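Local coordinates for CG8862 (PDB 3ISM), which is endonuclease G of the fruit fly, a magnesium-dependent mitochondrial nuclease that probably cuts both DNA and RNA, at residues B[192-197]-B[206-211]; B[202-207]-B[248-253]; B[51-56]-B[156-161]. All blocks are in the same frame, centred on the assembly; numbering follows the deposited sequence.

Contact 1: B[192-197]-B[206-211]; sequences KVIVGE and ESYVMP
Strands 189-197 and 203-211 form a beta hairpin in the central mixed sheet of this DNA/RNA non-specific endonuclease. The short segments run antiparallel, at 167°, with their axes 4.6 Å apart.

Four backbone hydrogen bonds hold them together. Lys-192 and Tyr-208 make one hydrogen-bonded pair. Tyr-208 N reaches Lys-192 O at 2.9 Å, in the plane of the carbonyl. The return bond, from Lys-192 N to Tyr-208 O, is longer at 3.1 Å, and its donor sits above the carbonyl plane. Ile-194 and Glu-206 make the second such pair. Here Ile-194 N lies 2.7 Å from Glu-206 O, nearly along the C=O axis. Between the two comes the non-hydrogen-bonded pair Val-193 and Ser-207. Across it Ser-207 CA makes a CA-H...O contact with Lys-192 O.

The apolar contacts lie on both faces. On one, Val-193 CG2 meets Ser-207 CB at 3.8 Å, and helix 228-235 covers this side through Val-231 and Pro-228. On the other, Ile-194 CG1 stands anti to the carbonyl carbon (chi1 -52°). Together with a non-staggered chi2 of 143°, this brings CD1 to the edge of the Tyr-208 ring, 3.6 Å from CE2, and the two side chains cross obliquely. Helix 136-146 packs on this face.

Polar contacts also lie on both faces. On the Val-193 face, Ser-207 OG bonds to Val-226 O. On the other, Lys-192 turns its chain away from the hairpin partner. Its NZ bonds to Thr-158 OG1 and lies near Glu-141, a magnesium ligand seen in this protein. Glu-206 OE1 is gripped twice, by His-143 NE2 and by the tyrosine hydroxyl. Tyr-208 OH donates to Glu-206 OE1 at 2.7 Å, from above the carboxylate plane.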
ATOM      1  N   LYS B 192      -3.513  -4.633 -17.196  1.00 29.65           N
ATOM      2  CA  LYS B 192      -3.920  -3.676 -18.218  1.00 29.58           C
ATOM      3  C   LYS B 192      -5.423  -3.786 -18.346  1.00 29.44           C
ATOM      4  O   LYS B 192      -5.959  -4.880 -18.506  1.00 29.63           O
ATOM      5  CB  LYS B 192      -3.265  -3.962 -19.571  1.00 29.51           C
ATOM      6  CG  LYS B 192      -1.803  -3.518 -19.653  1.00 29.30           C
ATOM      7  CD  LYS B 192      -1.288  -3.661 -21.080  1.00 29.95           C
ATOM      8  CE  LYS B 192       0.210  -3.333 -21.197  1.00 30.10           C
ATOM      9  NZ  LYS B 192       0.481  -1.886 -20.986  1.00 30.39           N
ATOM     10  N   VAL B 193      -6.101  -2.652 -18.263  1.00 29.06           N
ATOM     11  CA  VAL B 193      -7.536  -2.610 -18.469  1.00 29.04           C
ATOM     12  C   VAL B 193      -7.774  -1.698 -19.664  1.00 29.17           C
ATOM     13  O   VAL B 193      -7.320  -0.563 -19.675  1.00 29.22           O
ATOM     14  CB  VAL B 193      -8.312  -2.149 -17.188  1.00 28.82           C
ATOM     15  CG1 VAL B 193      -9.825  -2.102 -17.467  1.00 29.66           C
ATOM     16  CG2 VAL B 193      -8.032  -3.100 -16.021  1.00 27.68           C
ATOM     17  N   ILE B 194      -8.486  -2.223 -20.665  1.00 29.29           N
ATOM     18  CA  ILE B 194      -8.488  -1.688 -22.029  1.00 29.11           C
ATOM     19  C   ILE B 194      -9.917  -1.513 -22.573  1.00 29.61           C
ATOM     20  O   ILE B 194     -10.754  -2.401 -22.418  1.00 30.15           O
ATOM     21  CB  ILE B 194      -7.745  -2.685 -22.973  1.00 29.05           C
ATOM     22  CG1 ILE B 194      -6.350  -3.050 -22.429  1.00 27.97           C
ATOM     23  CG2 ILE B 194      -7.677  -2.164 -24.397  1.00 28.35           C
ATOM     24  CD1 ILE B 194      -5.965  -4.509 -22.679  1.00 27.22           C
ATOM     25  N   VAL B 195     -10.196  -0.386 -23.221  1.00 29.16           N
ATOM     26  CA  VAL B 195     -11.465  -0.214 -23.914  1.00 29.04           C
ATOM     27  C   VAL B 195     -11.200   0.205 -25.350  1.00 29.85           C
ATOM     28  O   VAL B 195     -10.516   1.196 -25.591  1.00 29.55           O
ATOM     29  CB  VAL B 195     -12.385   0.833 -23.198  1.00 29.32           C
ATOM     30  CG1 VAL B 195     -13.512   1.338 -24.116  1.00 27.57           C
ATOM     31  CG2 VAL B 195     -12.963   0.256 -21.918  1.00 26.91           C
ATOM     32  N   GLY B 196     -11.733  -0.566 -26.298  1.00 30.42           N
ATOM     33  CA  GLY B 196     -11.677  -0.209 -27.711  1.00 31.23           C
ATOM     34  C   GLY B 196     -13.016   0.313 -28.186  1.00 32.30           C
ATOM     35  O   GLY B 196     -14.067  -0.193 -27.783  1.00 32.06           O
ATOM     36  N   GLU B 197     -12.973   1.336 -29.034  1.00 33.37           N
ATOM     37  CA  GLU B 197     -14.163   1.898 -29.667  1.00 34.97           C
ATOM     38  C   GLU B 197     -14.218   1.416 -31.104  1.00 35.64           C
ATOM     39  O   GLU B 197     -13.314   1.715 -31.880  1.00 35.68           O
ATOM     40  CB  GLU B 197     -14.097   3.426 -29.676  1.00 34.67           C
ATOM     41  CG  GLU B 197     -13.980   4.082 -28.309  1.00 35.55           C
ATOM     42  CD  GLU B 197     -13.834   5.592 -28.403  1.00 36.13           C
ATOM     43  OE1 GLU B 197     -13.706   6.119 -29.528  1.00 38.54           O
ATOM     44  OE2 GLU B 197     -13.835   6.258 -27.352  1.00 38.64           O
ATOM     45  N   GLU B 206     -11.268  -5.185 -22.459  1.00 28.05           N
ATOM     46  CA  GLU B 206     -10.410  -6.321 -22.121  1.00 28.58           C
ATOM     47  C   GLU B 206      -9.657  -5.983 -20.843  1.00 28.28           C
ATOM     48  O   GLU B 206      -9.316  -4.832 -20.606  1.00 27.63           O
ATOM     49  CB  GLU B 206      -9.390  -6.612 -23.246  1.00 28.21           C
ATOM     50  CG  GLU B 206      -9.999  -7.001 -24.579  1.00 29.52           C
ATOM     51  CD  GLU B 206      -8.972  -7.443 -25.618  1.00 29.79           C
ATOM     52  OE1 GLU B 206      -7.753  -7.481 -25.327  1.00 32.09           O
ATOM     53  OE2 GLU B 206      -9.391  -7.745 -26.745  1.00 30.10           O
ATOM     54  N   SER B 207      -9.404  -6.983 -20.006  1.00 28.99           N
ATOM     55  CA  SER B 207      -8.561  -6.760 -18.833  1.00 29.25           C
ATOM     56  C   SER B 207      -7.754  -7.994 -18.480  1.00 28.78           C
ATOM     57  O   SER B 207      -8.271  -9.117 -18.504  1.00 28.59           O
ATOM     58  CB  SER B 207      -9.378  -6.273 -17.626  1.00 29.37           C
ATOM     59  OG  SER B 207     -10.454  -7.135 -17.357  1.00 31.35           O
ATOM     60  N   TYR B 208      -6.488  -7.759 -18.141  1.00 28.93           N
ATOM     61  CA  TYR B 208      -5.503  -8.806 -17.914  1.00 28.74           C
ATOM     62  C   TYR B 208      -4.791  -8.530 -16.602  1.00 29.13           C
ATOM     63  O   TYR B 208      -4.577  -7.375 -16.250  1.00 29.04           O
ATOM     64  CB  TYR B 208      -4.452  -8.807 -19.030  1.00 28.44           C
ATOM     65  CG  TYR B 208      -5.008  -9.018 -20.416  1.00 28.51           C
ATOM     66  CD1 TYR B 208      -4.958 -10.271 -21.018  1.00 27.92           C
ATOM     67  CD2 TYR B 208      -5.577  -7.958 -21.130  1.00 28.29           C
ATOM     68  CE1 TYR B 208      -5.469 -10.468 -22.289  1.00 28.89           C
ATOM     69  CE2 TYR B 208      -6.090  -8.145 -22.394  1.00 27.57           C
ATOM     70  CZ  TYR B 208      -6.028  -9.398 -22.970  1.00 28.32           C
ATOM     71  OH  TYR B 208      -6.553  -9.586 -24.213  1.00 27.60           O
ATOM     72  N   VAL B 209      -4.426  -9.596 -15.892  1.00 28.89           N
ATOM     73  CA  VAL B 209      -3.536  -9.507 -14.735  1.00 28.93           C
ATOM     74  C   VAL B 209      -2.435 -10.556 -14.930  1.00 28.99           C
ATOM     75  O   VAL B 209      -2.723 -11.750 -15.068  1.00 27.92           O
ATOM     76  CB  VAL B 209      -4.296  -9.752 -13.410  1.00 29.08           C
ATOM     77  CG1 VAL B 209      -3.333 -10.065 -12.244  1.00 28.89           C
ATOM     78  CG2 VAL B 209      -5.183  -8.557 -13.077  1.00 28.48           C
ATOM     79  N   MET B 210      -1.177 -10.114 -14.961  1.00 28.66           N
ATOM     80  CA  MET B 210      -0.075 -11.065 -15.146  1.00 28.97           C
ATOM     81  C   MET B 210       0.863 -10.977 -13.962  1.00 28.34           C
ATOM     82  O   MET B 210       1.137  -9.889 -13.503  1.00 28.84           O
ATOM     83  CB  MET B 210       0.679 -10.777 -16.444  1.00 28.66           C
ATOM     84  CG  MET B 210      -0.180 -10.923 -17.700  1.00 28.75           C
ATOM     85  SD  MET B 210       0.695 -10.437 -19.197  1.00 30.74           S
ATOM     86  CE  MET B 210       2.023 -11.620 -19.273  1.00 28.23           C
ATOM     87  N   PRO B 211       1.347 -12.127 -13.462  1.00 28.25           N
ATOM     88  CA  PRO B 211       2.232 -12.093 -12.303  1.00 28.10           C
ATOM     89  C   PRO B 211       3.629 -11.606 -12.708  1.00 28.43           C
ATOM     90  O   PRO B 211       4.101 -11.896 -13.818  1.00 28.10           O
ATOM     91  CB  PRO B 211       2.253 -13.555 -11.837  1.00 27.73           C
ATOM     92  CG  PRO B 211       2.061 -14.354 -13.130  1.00 27.90           C
ATOM     93  CD  PRO B 211       1.122 -13.505 -13.961  1.00 28.06           C
TER

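Contact 2: B[202-207]-B[248-253]; sequences KLHMES and LTTING
Segments 202-207 and 248-253 run roughly parallel, with end-to-end directions 40° apart. Met-205 pairs with Ile-251 in a parallel bridge. Met-205 N bonds to Thr-250 O at 2.9 Å, almost straight at 170°, and Met-205 O takes Asn-252 N at 2.8 Å. Thr-249 N meets Leu-203 O at 2.7 Å, nearly along the C=O axis.

Asn-252 extends the ladder with its side chain. Its OD1 offers a lone pair to Ser-207 N at 2.9 Å, in the place of a backbone carbonyl. The His-204 ring is held at its edge. ND1 and Thr-250 OG1 lie in the ring plane, hydrogen-bonded at 2.9 Å, while Thr-249 CB sits over one ring face. A water joins Thr-250 OG1, Met-205 O and Gly-253 N. The apolar face is carried by Leu-248. Its CD1 touches Met-205 CB at 3.8 Å, and its CD2 touches Leu-203 CB.

The pairing closes a beta-alpha-beta unit, strand 203-211, helix 228-235 and strand 250-251. Pro-228 of that helix packs on Met-205 and Ile-251. Strand 189-197 flanks strand 203-211 on its other edge, where Val-195 touches Met-205.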
ATOM      1  N   LYS B 202     -20.005   1.052 -30.556  1.00 39.24           N
ATOM      2  CA  LYS B 202     -19.843  -0.015 -29.581  1.00 38.19           C
ATOM      3  C   LYS B 202     -18.527   0.080 -28.811  1.00 36.92           C
ATOM      4  O   LYS B 202     -17.488   0.485 -29.339  1.00 36.89           O
ATOM      5  CB  LYS B 202     -19.986  -1.389 -30.246  1.00 38.24           C
ATOM      6  CG  LYS B 202     -21.362  -1.652 -30.870  1.00 38.73           C
ATOM      7  CD  LYS B 202     -21.346  -2.922 -31.712  1.00 38.72           C
ATOM      8  CE  LYS B 202     -22.621  -3.064 -32.534  1.00 40.59           C
ATOM      9  NZ  LYS B 202     -23.817  -3.253 -31.667  1.00 41.21           N
ATOM     10  N   LEU B 203     -18.590  -0.299 -27.546  1.00 35.37           N
ATOM     11  CA  LEU B 203     -17.425  -0.277 -26.694  1.00 33.73           C
ATOM     12  C   LEU B 203     -17.086  -1.706 -26.264  1.00 32.81           C
ATOM     13  O   LEU B 203     -17.971  -2.480 -25.904  1.00 32.36           O
ATOM     14  CB  LEU B 203     -17.675   0.638 -25.497  1.00 33.61           C
ATOM     15  CG  LEU B 203     -18.062   2.094 -25.818  1.00 34.06           C
ATOM     16  CD1 LEU B 203     -18.339   2.890 -24.547  1.00 33.06           C
ATOM     17  CD2 LEU B 203     -16.999   2.795 -26.650  1.00 33.06           C
ATOM     18  N   HIS B 204     -15.803  -2.054 -26.328  1.00 31.53           N
ATOM     19  CA  HIS B 204     -15.345  -3.395 -25.981  1.00 30.46           C
ATOM     20  C   HIS B 204     -14.231  -3.307 -24.963  1.00 30.03           C
ATOM     21  O   HIS B 204     -13.239  -2.622 -25.192  1.00 30.11           O
ATOM     22  CB  HIS B 204     -14.824  -4.133 -27.214  1.00 30.24           C
ATOM     23  CG  HIS B 204     -15.794  -4.164 -28.350  1.00 29.60           C
ATOM     24  ND1 HIS B 204     -16.556  -5.272 -28.646  1.00 28.46           N
ATOM     25  CD2 HIS B 204     -16.145  -3.212 -29.246  1.00 28.81           C
ATOM     26  CE1 HIS B 204     -17.321  -5.009 -29.691  1.00 28.69           C
ATOM     27  NE2 HIS B 204     -17.086  -3.767 -30.078  1.00 28.87           N
ATOM     28  N   MET B 205     -14.382  -4.021 -23.860  1.00 29.39           N
ATOM     29  CA  MET B 205     -13.362  -4.010 -22.800  1.00 29.63           C
ATOM     30  C   MET B 205     -12.566  -5.312 -22.707  1.00 28.60           C
ATOM     31  O   MET B 205     -13.118  -6.396 -22.861  1.00 28.46           O
ATOM     32  CB  MET B 205     -14.001  -3.698 -21.452  1.00 28.82           C
ATOM     33  CG  MET B 205     -13.026  -3.675 -20.298  1.00 30.95           C
ATOM     34  SD  MET B 205     -13.814  -3.194 -18.775  1.00 32.06           S
ATOM     35  CE  MET B 205     -13.946  -1.423 -18.984  1.00 30.73           C
ATOM     36  N   GLU B 206     -11.268  -5.185 -22.459  1.00 28.05           N
ATOM     37  CA  GLU B 206     -10.410  -6.321 -22.121  1.00 28.58           C
ATOM     38  C   GLU B 206      -9.657  -5.983 -20.843  1.00 28.28           C
ATOM     39  O   GLU B 206      -9.316  -4.832 -20.606  1.00 27.63           O
ATOM     40  CB  GLU B 206      -9.390  -6.612 -23.246  1.00 28.21           C
ATOM     41  CG  GLU B 206      -9.999  -7.001 -24.579  1.00 29.52           C
ATOM     42  CD  GLU B 206      -8.972  -7.443 -25.618  1.00 29.79           C
ATOM     43  OE1 GLU B 206      -7.753  -7.481 -25.327  1.00 32.09           O
ATOM     44  OE2 GLU B 206      -9.391  -7.745 -26.745  1.00 30.10           O
ATOM     45  N   SER B 207      -9.404  -6.983 -20.006  1.00 28.99           N
ATOM     46  CA  SER B 207      -8.561  -6.760 -18.833  1.00 29.25           C
ATOM     47  C   SER B 207      -7.754  -7.994 -18.480  1.00 28.78           C
ATOM     48  O   SER B 207      -8.271  -9.117 -18.504  1.00 28.59           O
ATOM     49  CB  SER B 207      -9.378  -6.273 -17.626  1.00 29.37           C
ATOM     50  OG  SER B 207     -10.454  -7.135 -17.357  1.00 31.35           O
ATOM     51  N   LEU B 248     -21.339  -1.800 -22.196  1.00 36.13           N
ATOM     52  CA  LEU B 248     -20.268  -2.412 -22.963  1.00 34.64           C
ATOM     53  C   LEU B 248     -20.900  -3.443 -23.896  1.00 34.30           C
ATOM     54  O   LEU B 248     -22.001  -3.939 -23.632  1.00 34.54           O
ATOM     55  CB  LEU B 248     -19.241  -3.075 -22.047  1.00 33.90           C
ATOM     56  CG  LEU B 248     -18.314  -2.132 -21.282  1.00 33.32           C
ATOM     57  CD1 LEU B 248     -17.470  -2.876 -20.253  1.00 29.91           C
ATOM     58  CD2 LEU B 248     -17.434  -1.327 -22.244  1.00 30.58           C
ATOM     59  N   THR B 249     -20.229  -3.750 -24.995  1.00 33.26           N
ATOM     60  CA  THR B 249     -20.744  -4.763 -25.907  1.00 32.88           C
ATOM     61  C   THR B 249     -20.127  -6.112 -25.559  1.00 32.20           C
ATOM     62  O   THR B 249     -20.831  -7.120 -25.475  1.00 31.88           O
ATOM     63  CB  THR B 249     -20.514  -4.374 -27.379  1.00 32.75           C
ATOM     64  OG1 THR B 249     -21.273  -3.195 -27.670  1.00 32.86           O
ATOM     65  CG2 THR B 249     -20.952  -5.489 -28.319  1.00 32.79           C
ATOM     66  N   THR B 250     -18.812  -6.119 -25.340  1.00 31.51           N
ATOM     67  CA  THR B 250     -18.122  -7.320 -24.886  1.00 30.96           C
ATOM     68  C   THR B 250     -17.127  -6.996 -23.792  1.00 31.06           C
ATOM     69  O   THR B 250     -16.610  -5.877 -23.710  1.00 31.14           O
ATOM     70  CB  THR B 250     -17.342  -8.048 -26.015  1.00 30.66           C
ATOM     71  OG1 THR B 250     -16.319  -7.184 -26.512  1.00 29.16           O
ATOM     72  CG2 THR B 250     -18.266  -8.481 -27.169  1.00 30.63           C
ATOM     73  N   ILE B 251     -16.868  -7.996 -22.956  1.00 31.11           N
ATOM     74  CA  ILE B 251     -15.832  -7.934 -21.941  1.00 31.69           C
ATOM     75  C   ILE B 251     -15.031  -9.208 -22.088  1.00 31.46           C
ATOM     76  O   ILE B 251     -15.585 -10.309 -21.993  1.00 31.56           O
ATOM     77  CB  ILE B 251     -16.431  -7.885 -20.528  1.00 31.80           C
ATOM     78  CG1 ILE B 251     -17.367  -6.675 -20.381  1.00 32.19           C
ATOM     79  CG2 ILE B 251     -15.323  -7.916 -19.493  1.00 31.29           C
ATOM     80  CD1 ILE B 251     -18.037  -6.555 -19.010  1.00 32.68           C
ATOM     81  N   ASN B 252     -13.733  -9.055 -22.335  1.00 31.16           N
ATOM     82  CA  ASN B 252     -12.851 -10.175 -22.633  1.00 31.32           C
ATOM     83  C   ASN B 252     -13.450 -11.135 -23.663  1.00 31.77           C
ATOM     84  O   ASN B 252     -13.466 -12.344 -23.458  1.00 31.40           O
ATOM     85  CB  ASN B 252     -12.427 -10.903 -21.349  1.00 30.82           C
ATOM     86  CG  ASN B 252     -11.456 -10.076 -20.511  1.00 31.45           C
ATOM     87  OD1 ASN B 252     -10.551  -9.443 -21.048  1.00 32.38           O
ATOM     88  ND2 ASN B 252     -11.645 -10.081 -19.192  1.00 30.64           N
ATOM     89  N   GLY B 253     -13.969 -10.570 -24.751  1.00 32.48           N
ATOM     90  CA  GLY B 253     -14.523 -11.356 -25.848  1.00 33.92           C
ATOM     91  C   GLY B 253     -15.873 -11.995 -25.585  1.00 34.76           C
ATOM     92  O   GLY B 253     -16.312 -12.829 -26.352  1.00 34.68           O
TER
HETATM   93  O   HOH W   1     -13.832  -7.419 -25.368  1.00 35.44           O

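Contact 3: B[51-56]-B[156-161]; sequences HWVFEH and VCTGPL
Strands 49-57 and 153-161 are antiparallel neighbours in the middle of the large mixed sheet, close to the centre of the chain. The axes of the short segments come within 4.7 Å. Val-53 with Thr-158 and Glu-55 with Val-156 are hydrogen-bonded pairs. In the first, Val-53 N lies nearly on the C=O axis of Thr-158, 2.9 Å from Thr-158 O.

Phe-54 and Cys-157 form the non-hydrogen-bonded pair between them. The first torsion of Phe-54 (chi1 -138°) lies off the staggered positions. The ring leans across the partner strand, with CE1 3.5 Å from Cys-157 CB. Val-156 O lies over one face, 3.7 Å above the ring plane. Cys-157 SG, anti to its own N, sits obliquely to both the Phe-54 and Trp-52 rings and touches Trp-52 CB at 3.8 Å. An alanine in place of Phe-54 removes the ring covering Cys-157 CB and Val-156 O, and would probably loosen the packing on this face.

On the other face, Glu-55 CB packs beside Val-156 CG1 at 3.8 Å. This face lies near the magnesium ligand Glu-141 and the predicted proton acceptor His-101. Further out, Glu-55 OE2 bonds to His-108 and Asn-107, while Thr-158 OG1 takes Lys-192 NZ. Phe-240 meets the Phe-54 ring edge-to-face. His-51 and Trp-52 both face Ser-42 in a classic beta bulge. Gly-159 comes close to this corner, where a side chain would clash with His-51 O. One water spans His-51 O and Pro-160 O. A second gives hydrogen bonds to Glu-55 OE1 and Val-156 O, and accepts one from Thr-158 OG1 at 2.8 Å.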
ATOM      1  N   HIS B  51       1.068   4.515  -9.374  1.00 29.60           N
ATOM      2  CA  HIS B  51      -0.195   3.825  -9.091  1.00 29.72           C
ATOM      3  C   HIS B  51      -0.742   3.296 -10.425  1.00 28.68           C
ATOM      4  O   HIS B  51      -1.190   2.176 -10.498  1.00 28.36           O
ATOM      5  CB  HIS B  51      -1.241   4.767  -8.511  1.00 29.68           C
ATOM      6  CG  HIS B  51      -0.968   5.214  -7.105  1.00 30.83           C
ATOM      7  ND1 HIS B  51      -1.005   4.355  -6.028  1.00 31.58           N
ATOM      8  CD2 HIS B  51      -0.721   6.450  -6.594  1.00 30.25           C
ATOM      9  CE1 HIS B  51      -0.779   5.036  -4.913  1.00 30.91           C
ATOM     10  NE2 HIS B  51      -0.595   6.309  -5.232  1.00 31.60           N
ATOM     11  N   TRP B  52      -0.738   4.144 -11.452  1.00 27.79           N
ATOM     12  CA  TRP B  52      -1.278   3.804 -12.772  1.00 27.56           C
ATOM     13  C   TRP B  52      -0.734   4.762 -13.826  1.00 27.86           C
ATOM     14  O   TRP B  52      -0.249   5.868 -13.502  1.00 27.49           O
ATOM     15  CB  TRP B  52      -2.829   3.823 -12.798  1.00 27.21           C
ATOM     16  CG  TRP B  52      -3.492   5.097 -12.296  1.00 26.08           C
ATOM     17  CD1 TRP B  52      -3.978   5.321 -11.043  1.00 26.94           C
ATOM     18  CD2 TRP B  52      -3.774   6.292 -13.047  1.00 26.35           C
ATOM     19  NE1 TRP B  52      -4.518   6.586 -10.949  1.00 26.55           N
ATOM     20  CE2 TRP B  52      -4.408   7.203 -12.167  1.00 27.50           C
ATOM     21  CE3 TRP B  52      -3.536   6.690 -14.362  1.00 25.97           C
ATOM     22  CZ2 TRP B  52      -4.803   8.484 -12.567  1.00 26.34           C
ATOM     23  CZ3 TRP B  52      -3.937   7.979 -14.761  1.00 26.94           C
ATOM     24  CH2 TRP B  52      -4.546   8.853 -13.861  1.00 26.51           C
ATOM     25  N   VAL B  53      -0.773   4.326 -15.086  1.00 27.73           N
ATOM     26  CA  VAL B  53      -0.625   5.255 -16.193  1.00 27.60           C
ATOM     27  C   VAL B  53      -1.839   5.077 -17.123  1.00 27.81           C
ATOM     28  O   VAL B  53      -2.503   4.027 -17.092  1.00 26.81           O
ATOM     29  CB  VAL B  53       0.686   5.043 -16.990  1.00 28.00           C
ATOM     30  CG1 VAL B  53       1.905   5.243 -16.121  1.00 27.60           C
ATOM     31  CG2 VAL B  53       0.706   3.657 -17.641  1.00 28.17           C
ATOM     32  N   PHE B  54      -2.113   6.098 -17.936  1.00 27.19           N
ATOM     33  CA  PHE B  54      -3.228   6.051 -18.851  1.00 27.76           C
ATOM     34  C   PHE B  54      -2.785   6.487 -20.250  1.00 27.39           C
ATOM     35  O   PHE B  54      -2.011   7.436 -20.412  1.00 27.17           O
ATOM     36  CB  PHE B  54      -4.406   6.911 -18.358  1.00 28.28           C
ATOM     37  CG  PHE B  54      -5.735   6.245 -18.541  1.00 29.66           C
ATOM     38  CD1 PHE B  54      -6.370   5.634 -17.464  1.00 31.36           C
ATOM     39  CD2 PHE B  54      -6.315   6.160 -19.807  1.00 29.57           C
ATOM     40  CE1 PHE B  54      -7.592   4.971 -17.644  1.00 33.12           C
ATOM     41  CE2 PHE B  54      -7.525   5.494 -19.993  1.00 32.24           C
ATOM     42  CZ  PHE B  54      -8.162   4.889 -18.909  1.00 30.52           C
ATOM     43  N   GLU B  55      -3.274   5.776 -21.256  1.00 26.80           N
ATOM     44  CA  GLU B  55      -2.857   6.010 -22.645  1.00 26.38           C
ATOM     45  C   GLU B  55      -4.071   5.944 -23.549  1.00 26.05           C
ATOM     46  O   GLU B  55      -5.008   5.197 -23.289  1.00 25.08           O
ATOM     47  CB  GLU B  55      -1.836   4.964 -23.095  1.00 25.71           C
ATOM     48  CG  GLU B  55      -0.488   4.956 -22.320  1.00 26.34           C
ATOM     49  CD  GLU B  55       0.353   3.702 -22.631  1.00 26.83           C
ATOM     50  OE1 GLU B  55      -0.123   2.578 -22.360  1.00 27.00           O
ATOM     51  OE2 GLU B  55       1.486   3.835 -23.143  1.00 25.82           O
ATOM     52  N   HIS B  56      -4.049   6.750 -24.606  1.00 26.10           N
ATOM     53  CA  HIS B  56      -5.039   6.671 -25.651  1.00 25.99           C
ATOM     54  C   HIS B  56      -4.277   6.451 -26.950  1.00 26.26           C
ATOM     55  O   HIS B  56      -3.581   7.344 -27.420  1.00 26.40           O
ATOM     56  CB  HIS B  56      -5.903   7.944 -25.702  1.00 25.57           C
ATOM     57  CG  HIS B  56      -6.565   8.173 -27.032  1.00 24.71           C
ATOM     58  ND1 HIS B  56      -6.485   9.372 -27.703  1.00 24.82           N
ATOM     59  CD2 HIS B  56      -7.293   7.347 -27.824  1.00 22.96           C
ATOM     60  CE1 HIS B  56      -7.139   9.280 -28.851  1.00 24.07           C
ATOM     61  NE2 HIS B  56      -7.634   8.059 -28.951  1.00 24.63           N
ATOM     62  N   VAL B 156      -6.167   2.632 -22.594  1.00 26.72           N
ATOM     63  CA  VAL B 156      -5.556   1.623 -21.737  1.00 27.81           C
ATOM     64  C   VAL B 156      -4.958   2.197 -20.449  1.00 28.47           C
ATOM     65  O   VAL B 156      -4.242   3.205 -20.463  1.00 28.98           O
ATOM     66  CB  VAL B 156      -4.531   0.712 -22.528  1.00 27.85           C
ATOM     67  CG1 VAL B 156      -3.526   1.563 -23.301  1.00 27.95           C
ATOM     68  CG2 VAL B 156      -3.827  -0.286 -21.597  1.00 24.92           C
ATOM     69  N   CYS B 157      -5.307   1.548 -19.346  1.00 28.92           N
ATOM     70  CA  CYS B 157      -4.746   1.817 -18.041  1.00 28.94           C
ATOM     71  C   CYS B 157      -3.891   0.638 -17.599  1.00 28.85           C
ATOM     72  O   CYS B 157      -4.338  -0.515 -17.618  1.00 28.72           O
ATOM     73  CB  CYS B 157      -5.860   2.040 -17.018  1.00 29.11           C
ATOM     74  SG  CYS B 157      -5.242   2.535 -15.382  1.00 30.74           S
ATOM     75  N   THR B 158      -2.658   0.943 -17.209  1.00 28.88           N
ATOM     76  CA  THR B 158      -1.650  -0.046 -16.851  1.00 29.26           C
ATOM     77  C   THR B 158      -1.168   0.296 -15.448  1.00 29.37           C
ATOM     78  O   THR B 158      -0.976   1.470 -15.151  1.00 29.74           O
ATOM     79  CB  THR B 158      -0.439   0.046 -17.827  1.00 29.29           C
ATOM     80  OG1 THR B 158      -0.880  -0.174 -19.180  1.00 29.62           O
ATOM     81  CG2 THR B 158       0.635  -0.971 -17.462  1.00 29.09           C
ATOM     82  N   GLY B 159      -0.970  -0.701 -14.585  1.00 29.67           N
ATOM     83  CA  GLY B 159      -0.482  -0.429 -13.225  1.00 29.22           C
ATOM     84  C   GLY B 159      -0.089  -1.672 -12.436  1.00 29.59           C
ATOM     85  O   GLY B 159      -0.322  -2.787 -12.871  1.00 29.60           O
ATOM     86  N   PRO B 160       0.549  -1.470 -11.270  1.00 29.82           N
ATOM     87  CA  PRO B 160       0.967  -2.529 -10.368  1.00 29.86           C
ATOM     88  C   PRO B 160      -0.113  -2.988  -9.394  1.00 30.06           C
ATOM     89  O   PRO B 160      -1.057  -2.234  -9.088  1.00 30.10           O
ATOM     90  CB  PRO B 160       2.111  -1.875  -9.598  1.00 29.96           C
ATOM     91  CG  PRO B 160       1.737  -0.431  -9.530  1.00 30.87           C
ATOM     92  CD  PRO B 160       1.000  -0.139 -10.811  1.00 29.57           C
ATOM     93  N   LEU B 161       0.038  -4.219  -8.933  1.00 29.74           N
ATOM     94  CA  LEU B 161      -0.778  -4.796  -7.867  1.00 30.45           C
ATOM     95  C   LEU B 161       0.155  -5.456  -6.863  1.00 30.77           C
ATOM     96  O   LEU B 161       1.281  -5.827  -7.197  1.00 30.31           O
ATOM     97  CB  LEU B 161      -1.737  -5.873  -8.399  1.00 30.09           C
ATOM     98  CG  LEU B 161      -2.810  -5.457  -9.400  1.00 29.28           C
ATOM     99  CD1 LEU B 161      -3.452  -6.683 -10.078  1.00 26.53           C
ATOM    100  CD2 LEU B 161      -3.843  -4.586  -8.724  1.00 28.70           C
TER
HETATM  101  O   HOH W   2      -2.338   0.077  -9.420  1.00 23.15           O
HETATM  102  O   HOH W   3      -1.651   2.293 -20.157  1.00 22.70           O

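All three contacts belong to one mixed sheet. Across it the strands run 49-57, 153-161, 189-197, 203-211 and 250-251, so contacts 3, 1 and 2 follow in that order. Along the chain contact 3 closes before the other two open. Contacts 1 and 2 share Glu-206 and Ser-207 on strand 203-211, with centres about 10 Å apart. The centres of contacts 1 and 3 are also about 10 Å apart, bridged by a probable Val-193 N to Cys-157 O hydrogen bond. Contacts 2 and 3, with centres about 17 Å apart, do not touch. The contacts thus step from mid-sheet, where the Thr-158 and Lys-192 side chains lie about 9 Å from a bound magnesium ion, toward edge strand 254-255.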